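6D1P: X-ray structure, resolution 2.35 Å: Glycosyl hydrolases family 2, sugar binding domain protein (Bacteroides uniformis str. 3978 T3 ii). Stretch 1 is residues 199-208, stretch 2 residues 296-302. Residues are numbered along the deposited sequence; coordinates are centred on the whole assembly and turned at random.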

# COMPACT_ATOMS: atom_id res chain seq x y z
N THR A 199 -8.64 -30.30 -23.36
CA THR A 199 -8.27 -31.69 -23.53
C THR A 199 -9.52 -32.52 -23.76
O THR A 199 -10.63 -32.11 -23.38
CB THR A 199 -7.52 -32.26 -22.31
OG1 THR A 199 -8.29 -32.05 -21.12
CG2 THR A 199 -6.17 -31.61 -22.16
N PRO A 200 -9.39 -33.69 -24.39
CA PRO A 200 -10.54 -34.59 -24.54
C PRO A 200 -10.99 -35.17 -23.21
O PRO A 200 -10.30 -35.09 -22.19
CB PRO A 200 -10.00 -35.69 -25.46
CG PRO A 200 -8.84 -35.10 -26.14
CD PRO A 200 -8.23 -34.16 -25.16
N ALA A 201 -12.17 -35.79 -23.24
CA ALA A 201 -12.67 -36.50 -22.06
C ALA A 201 -11.65 -37.50 -21.55
O ALA A 201 -11.52 -37.71 -20.34
CB ALA A 201 -13.98 -37.22 -22.40
N VAL A 202 -10.91 -38.13 -22.46
CA VAL A 202 -9.81 -39.02 -22.11
C VAL A 202 -8.54 -38.40 -22.69
O VAL A 202 -8.54 -37.97 -23.84
CB VAL A 202 -10.05 -40.45 -22.62
CG1 VAL A 202 -8.79 -41.29 -22.48
CG2 VAL A 202 -11.20 -41.09 -21.85
N HIS A 203 -7.49 -38.35 -21.88
CA HIS A 203 -6.36 -37.46 -22.11
C HIS A 203 -5.16 -38.02 -21.37
O HIS A 203 -5.30 -38.86 -20.47
CB HIS A 203 -6.67 -36.05 -21.59
CG HIS A 203 -7.21 -36.06 -20.19
ND1 HIS A 203 -8.56 -35.99 -19.91
CD2 HIS A 203 -6.59 -36.20 -19.00
CE1 HIS A 203 -8.74 -36.06 -18.61
NE2 HIS A 203 -7.56 -36.19 -18.03
N PHE A 204 -3.98 -37.53 -21.73
CA PHE A 204 -2.79 -37.87 -20.96
C PHE A 204 -2.80 -37.11 -19.64
O PHE A 204 -2.98 -35.89 -19.62
CB PHE A 204 -1.53 -37.53 -21.75
CG PHE A 204 -1.53 -38.06 -23.15
CD1 PHE A 204 -1.45 -39.42 -23.38
CD2 PHE A 204 -1.62 -37.19 -24.22
CE1 PHE A 204 -1.45 -39.92 -24.67
CE2 PHE A 204 -1.62 -37.68 -25.52
CZ PHE A 204 -1.54 -39.05 -25.75
N GLU A 205 -2.63 -37.84 -18.54
CA GLU A 205 -2.46 -37.19 -17.25
C GLU A 205 -0.99 -37.02 -16.92
O GLU A 205 -0.54 -35.90 -16.61
CB GLU A 205 -3.19 -37.99 -16.16
CG GLU A 205 -3.62 -37.15 -14.97
CD GLU A 205 -4.93 -37.62 -14.35
OE1 GLU A 205 -5.97 -36.95 -14.57
OE2 GLU A 205 -4.92 -38.66 -13.65
N GLN A 206 -0.20 -38.08 -17.03
CA GLN A 206 1.21 -38.02 -16.70
C GLN A 206 2.00 -38.89 -17.68
O GLN A 206 1.52 -39.93 -18.13
CB GLN A 206 1.44 -38.48 -15.26
CG GLN A 206 2.77 -38.07 -14.65
CD GLN A 206 2.85 -38.39 -13.16
OE1 GLN A 206 3.25 -37.54 -12.35
NE2 GLN A 206 2.47 -39.62 -12.79
N ILE A 207 3.21 -38.44 -18.01
CA ILE A 207 4.11 -39.15 -18.92
C ILE A 207 5.53 -39.09 -18.38
O ILE A 207 6.23 -38.09 -18.53
CB ILE A 207 4.05 -38.58 -20.36
CG1 ILE A 207 2.68 -38.86 -20.98
CG2 ILE A 207 5.19 -39.14 -21.24
CD1 ILE A 207 2.63 -38.68 -22.46
N ARG A 208 5.96 -40.17 -17.75
CA ARG A 208 7.26 -40.23 -17.10
C ARG A 208 8.24 -40.98 -18.00
O ARG A 208 7.92 -42.06 -18.51
CB ARG A 208 7.12 -40.91 -15.73
CG ARG A 208 8.41 -41.33 -15.05
CD ARG A 208 8.11 -42.48 -14.08
NE ARG A 208 9.15 -42.67 -13.08
CZ ARG A 208 8.90 -42.98 -11.81
NH1 ARG A 208 7.64 -43.11 -11.41
NH2 ARG A 208 9.89 -43.13 -10.93
N THR A 296 -6.74 -35.10 -32.82
CA THR A 296 -5.51 -35.73 -32.38
C THR A 296 -4.93 -34.98 -31.18
O THR A 296 -4.43 -33.86 -31.34
CB THR A 296 -4.51 -35.80 -33.52
OG1 THR A 296 -5.07 -36.57 -34.58
CG2 THR A 296 -3.21 -36.43 -33.06
N LEU A 297 -5.01 -35.59 -30.00
CA LEU A 297 -4.28 -35.11 -28.84
C LEU A 297 -2.83 -35.55 -28.95
O LEU A 297 -2.55 -36.75 -29.04
CB LEU A 297 -4.91 -35.62 -27.55
CG LEU A 297 -4.22 -35.21 -26.25
CD1 LEU A 297 -4.40 -33.72 -25.98
CD2 LEU A 297 -4.74 -36.03 -25.07
N ARG A 298 -1.92 -34.59 -28.97
CA ARG A 298 -0.50 -34.88 -29.03
C ARG A 298 0.20 -34.21 -27.86
O ARG A 298 -0.18 -33.12 -27.43
CB ARG A 298 0.13 -34.38 -30.33
CG ARG A 298 1.61 -34.72 -30.47
CD ARG A 298 2.22 -34.09 -31.71
NE ARG A 298 1.19 -33.72 -32.68
CZ ARG A 298 0.67 -34.55 -33.58
NH1 ARG A 298 1.09 -35.81 -33.64
NH2 ARG A 298 -0.27 -34.11 -34.40
N THR A 299 1.23 -34.88 -27.36
CA THR A 299 2.15 -34.25 -26.42
C THR A 299 3.56 -34.67 -26.77
O THR A 299 3.83 -35.86 -27.02
CB THR A 299 1.83 -34.61 -24.96
OG1 THR A 299 2.80 -34.02 -24.10
CG2 THR A 299 1.83 -36.12 -24.76
N THR A 300 4.46 -33.70 -26.81
CA THR A 300 5.85 -33.91 -27.16
C THR A 300 6.71 -33.68 -25.92
O THR A 300 6.52 -32.68 -25.21
CB THR A 300 6.26 -32.97 -28.28
OG1 THR A 300 5.36 -33.14 -29.38
CG2 THR A 300 7.68 -33.24 -28.72
N GLN A 301 7.64 -34.58 -25.67
CA GLN A 301 8.49 -34.54 -24.49
C GLN A 301 9.94 -34.70 -24.89
O GLN A 301 10.27 -35.60 -25.67
CB GLN A 301 8.10 -35.64 -23.51
CG GLN A 301 6.66 -35.61 -23.09
CD GLN A 301 6.43 -34.64 -21.98
OE1 GLN A 301 7.28 -34.49 -21.09
NE2 GLN A 301 5.29 -33.94 -22.01
N HIS A 302 10.82 -33.86 -24.34
CA HIS A 302 12.24 -34.08 -24.50
C HIS A 302 12.80 -34.87 -23.33
O HIS A 302 12.22 -34.92 -22.24
CB HIS A 302 12.99 -32.76 -24.62
CG HIS A 302 12.55 -31.93 -25.78
ND1 HIS A 302 11.37 -31.22 -25.78
CD2 HIS A 302 13.13 -31.70 -26.99
CE1 HIS A 302 11.24 -30.58 -26.94
NE2 HIS A 302 12.30 -30.86 -27.68

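How do the two backbones lie against each other? Strand 203-208 and strand 296-302 run in roughly the same direction, with 27° between their N-to-C directions, and their axes come no closer than 8.2 Å. That is too far for the backbone ladder that joins neighbouring strands of one sheet, and no hydrogen bond crosses between the stretches. The CA atoms of His203 and Leu297 are 7.4 Å apart, those of Phe204 and Thr299 8.2 Å, and those of Ile207 and Gln301 8.5 Å. Side chains must therefore fill the gap. On the second strand the usual alternation decides which ones do: Leu297, Thr299 and Gln301 point toward the first stretch, while Thr296, Arg298 and Thr300 point away.

What does Leu297 touch? It has the largest area covered by the opposing stretch. Both of its methyls lie against Pro200, in the loop before the first strand, CD1 of Leu297 at 3.9 Å from CD of Pro200 and CD2 of Leu297 at 4.0 Å from the same atom; CD2 of Leu297 also comes within 3.4 Å of CD2 of Phe204, a tight apolar contact. The same CD2 methyl of Leu297 also sits 3.7 Å from CA of His203, so it packs against backbone as well as ring. The imidazole of His203 takes little part: its end leads away from the second strand, and its ND1 donates a hydrogen bond to O of Pro200 at 3.0 Å, tying the start of the strand back to the loop.

How does a threonine fit into so apolar a contact? It presents its methyl. CG2 of Thr299 lies 3.7 Å from CD2 of Phe204 and 3.5 Å from CD1 of Ile207, so one methyl group bridges two hydrophobic side chains that both point toward the second strand. The Phe204 ring meets this methyl and CD2 of Leu297 obliquely. The hydroxyl of Thr299 has a polar partner on its own strand, since NE2 of Gln301 donates a hydrogen bond to OG1 of Thr299 at 3.3 Å.

What closes the contact at its far end? Ile207 does so with Gln301, but more loosely: CG2 of Ile207 is 4.2 Å from CG of Gln301. Here the aliphatic part of the glutamine supplies the packing surface while its amide is engaged in hydrogen bonds, NE2 with Thr299 and OE1 elsewhere in the structure. The contact as a whole is modest, burying 356 Å² over both sides, and rests on van der Waals packing.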